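Local structure of glycerol-3-phosphate dehydrogenase [NAD(+)] 1 (Saccharomyces cerevisiae, 4FGW) at residues S42-T47 and N183-V188. The protein catalyses the NAD-dependent interconversion of sn-glycerol 3-phosphate and dihydroxyacetone phosphate, driving glycerol accumulation in yeast under hyperosmotic stress. Numbering follows the deposited sequence.
Sequences SGNWGT and NIATEV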
ATOM      1  N   SER A  42      22.869  -0.848  21.508  1.00 70.49           N
ATOM      2  CA  SER A  42      24.183  -0.462  20.949  1.00 71.70           C
ATOM      3  C   SER A  42      24.538  -0.820  19.494  1.00 74.04           C
ATOM      4  O   SER A  42      25.540  -0.319  18.979  1.00 75.45           O
ATOM      5  CB  SER A  42      25.333  -0.778  21.903  1.00 78.70           C
ATOM      6  OG  SER A  42      25.637  -2.161  21.966  1.00 88.16           O
ATOM      7  N   GLY A  43      23.723  -1.633  18.832  1.00 68.07           N
ATOM      8  CA  GLY A  43      23.941  -1.986  17.431  1.00 66.31           C
ATOM      9  C   GLY A  43      23.483  -0.893  16.479  1.00 67.63           C
ATOM     10  O   GLY A  43      23.443   0.285  16.851  1.00 67.64           O
ATOM     11  N   ASN A  44      23.153  -1.280  15.255  1.00 60.91           N
ATOM     12  CA  ASN A  44      22.562  -0.423  14.221  1.00 58.48           C
ATOM     13  C   ASN A  44      21.420   0.443  14.710  1.00 60.41           C
ATOM     14  O   ASN A  44      21.506   1.638  14.841  1.00 59.60           O
ATOM     15  CB  ASN A  44      21.965  -1.340  13.165  1.00 57.14           C
ATOM     16  CG  ASN A  44      22.548  -1.130  11.833  1.00 80.77           C
ATOM     17  OD1 ASN A  44      22.429  -1.957  10.956  1.00 69.14           O
ATOM     18  ND2 ASN A  44      23.200  -0.024  11.666  1.00 80.84           N
ATOM     19  N   TRP A  45      20.326  -0.239  14.946  1.00 55.23           N
ATOM     20  CA  TRP A  45      19.061   0.309  15.386  1.00 54.00           C
ATOM     21  C   TRP A  45      19.122   0.861  16.802  1.00 59.14           C
ATOM     22  O   TRP A  45      18.532   1.908  17.070  1.00 59.40           O
ATOM     23  CB  TRP A  45      17.950  -0.742  15.190  1.00 51.61           C
ATOM     24  CG  TRP A  45      16.525  -0.245  15.165  1.00 50.99           C
ATOM     25  CD1 TRP A  45      15.423  -0.940  15.570  1.00 53.50           C
ATOM     26  CD2 TRP A  45      16.038   1.002  14.637  1.00 49.50           C
ATOM     27  NE1 TRP A  45      14.284  -0.200  15.346  1.00 51.70           N
ATOM     28  CE2 TRP A  45      14.632   0.994  14.774  1.00 52.27           C
ATOM     29  CE3 TRP A  45      16.654   2.136  14.082  1.00 51.02           C
ATOM     30  CZ2 TRP A  45      13.835   2.070  14.377  1.00 50.55           C
ATOM     31  CZ3 TRP A  45      15.861   3.193  13.662  1.00 51.33           C
ATOM     32  CH2 TRP A  45      14.469   3.148  13.799  1.00 50.81           C
ATOM     33  N   GLY A  46      19.868   0.180  17.669  1.00 56.83           N
ATOM     34  CA  GLY A  46      20.081   0.561  19.060  1.00 58.17           C
ATOM     35  C   GLY A  46      20.718   1.925  19.234  1.00 62.63           C
ATOM     36  O   GLY A  46      20.212   2.736  20.015  1.00 62.57           O
ATOM     37  N   THR A  47      21.829   2.185  18.504  1.00 59.94           N
ATOM     38  CA  THR A  47      22.563   3.462  18.547  1.00 61.59           C
ATOM     39  C   THR A  47      21.716   4.583  17.944  1.00 63.57           C
ATOM     40  O   THR A  47      21.692   5.693  18.480  1.00 64.40           O
ATOM     41  CB  THR A  47      23.932   3.337  17.857  1.00 68.10           C
ATOM     42  OG1 THR A  47      24.579   2.157  18.311  1.00 66.28           O
ATOM     43  CG2 THR A  47      24.831   4.536  18.103  1.00 69.01           C
ATOM     44  N   ASN A 183      11.150   1.890   8.130  1.00 42.01           N
ATOM     45  CA  ASN A 183      12.411   2.561   8.417  1.00 43.46           C
ATOM     46  C   ASN A 183      13.600   1.620   8.501  1.00 47.76           C
ATOM     47  O   ASN A 183      13.431   0.428   8.716  1.00 47.66           O
ATOM     48  CB  ASN A 183      12.307   3.460   9.684  1.00 46.75           C
ATOM     49  CG  ASN A 183      11.706   2.801  10.890  1.00 53.24           C
ATOM     50  OD1 ASN A 183      12.248   1.855  11.458  1.00 50.80           O
ATOM     51  ND2 ASN A 183      10.581   3.308  11.317  1.00 42.93           N
ATOM     52  N   ILE A 184      14.797   2.172   8.295  1.00 46.40           N
ATOM     53  CA  ILE A 184      16.112   1.512   8.333  1.00 48.35           C
ATOM     54  C   ILE A 184      16.989   2.399   9.236  1.00 52.70           C
ATOM     55  O   ILE A 184      16.985   3.625   9.072  1.00 53.32           O
ATOM     56  CB  ILE A 184      16.714   1.390   6.888  1.00 52.57           C
ATOM     57  CG1 ILE A 184      15.856   0.501   5.985  1.00 53.42           C
ATOM     58  CG2 ILE A 184      18.126   0.852   6.922  1.00 56.00           C
ATOM     59  CD1 ILE A 184      15.971   0.782   4.428  1.00 68.51           C
ATOM     60  N   ALA A 185      17.735   1.788  10.174  1.00 49.93           N
ATOM     61  CA  ALA A 185      18.634   2.480  11.101  1.00 51.26           C
ATOM     62  C   ALA A 185      19.543   3.497  10.405  1.00 56.16           C
ATOM     63  O   ALA A 185      19.610   4.645  10.836  1.00 56.08           O
ATOM     64  CB  ALA A 185      19.471   1.467  11.860  1.00 53.57           C
ATOM     65  N   THR A 186      20.191   3.077   9.302  1.00 54.29           N
ATOM     66  CA  THR A 186      21.104   3.861   8.458  1.00 56.03           C
ATOM     67  C   THR A 186      20.493   5.180   7.964  1.00 57.69           C
ATOM     68  O   THR A 186      21.163   6.208   8.003  1.00 59.26           O
ATOM     69  CB  THR A 186      21.668   2.939   7.358  1.00 71.70           C
ATOM     70  OG1 THR A 186      22.620   2.067   7.975  1.00 81.18           O
ATOM     71  CG2 THR A 186      22.333   3.693   6.208  1.00 73.32           C
ATOM     72  N   GLU A 187      19.230   5.147   7.526  1.00 51.32           N
ATOM     73  CA  GLU A 187      18.529   6.330   7.029  1.00 50.70           C
ATOM     74  C   GLU A 187      18.086   7.260   8.154  1.00 52.44           C
ATOM     75  O   GLU A 187      18.247   8.475   8.019  1.00 52.86           O
ATOM     76  CB  GLU A 187      17.355   5.946   6.114  1.00 50.16           C
ATOM     77  CG  GLU A 187      17.803   5.361   4.786  1.00 63.44           C
ATOM     78  CD  GLU A 187      16.783   5.526   3.681  1.00 99.58           C
ATOM     79  OE1 GLU A 187      17.020   6.359   2.773  1.00109.75           O
ATOM     80  OE2 GLU A 187      15.730   4.848   3.739  1.00 90.49           O
ATOM     81  N   VAL A 188      17.537   6.696   9.261  1.00 46.67           N
ATOM     82  CA  VAL A 188      17.103   7.472  10.437  1.00 46.26           C
ATOM     83  C   VAL A 188      18.317   8.212  11.033  1.00 52.85           C
ATOM     84  O   VAL A 188      18.195   9.390  11.376  1.00 53.91           O
ATOM     85  CB  VAL A 188      16.348   6.626  11.516  1.00 47.78           C
ATOM     86  CG1 VAL A 188      15.865   7.499  12.676  1.00 47.91           C
ATOM     87  CG2 VAL A 188      15.186   5.848  10.918  1.00 44.88           C
TER
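W45 and A185 bring together the glycine-rich turn of the Rossmann fold and the first turn of helix 185-189. Both residues probably line the NAD(+) site, as in related enzymes, so the contact probably joins two parts of the cofactor pocket. G43 and G46 belong to the GxGxxG pattern, and G43 sits at the N-cap position of helix 44-59. The CA atoms of W45 and A185 are 4.8 Å apart. CG of W45 is anti to the backbone N (chi1 -161°), and the six-membered part of the indole extends along 183-188. Its CE3 lies 3.6 Å from A185 CB. N44 meets the same methyl, with its CB and its amide carbon CG both 4.0 Å from A185 CB. Farther along the W45 ring, CZ3 is 3.9 Å from V188 CG2. W45 CZ2 is 3.3 Å from N183 OD1. The W45 and N183 side chains cross at about a right angle, with ring and amide planes 33° apart. On its other branch, N183 ND2 bonds to E195 O, which helps fix the amide. F227 touches the side chains of W45, N183 and V188, placing the contact beside strand 227-232. An alanine in place of W45 would probably open a gap between A185, V188 and N183 and leave N183 OD1 without its indole neighbour. The turn has its own internal bonding: G43 O accepts from both T47 N and T47 OG1. A185 CB also packs against the N44 backbone, 3.6 Å from N44 C.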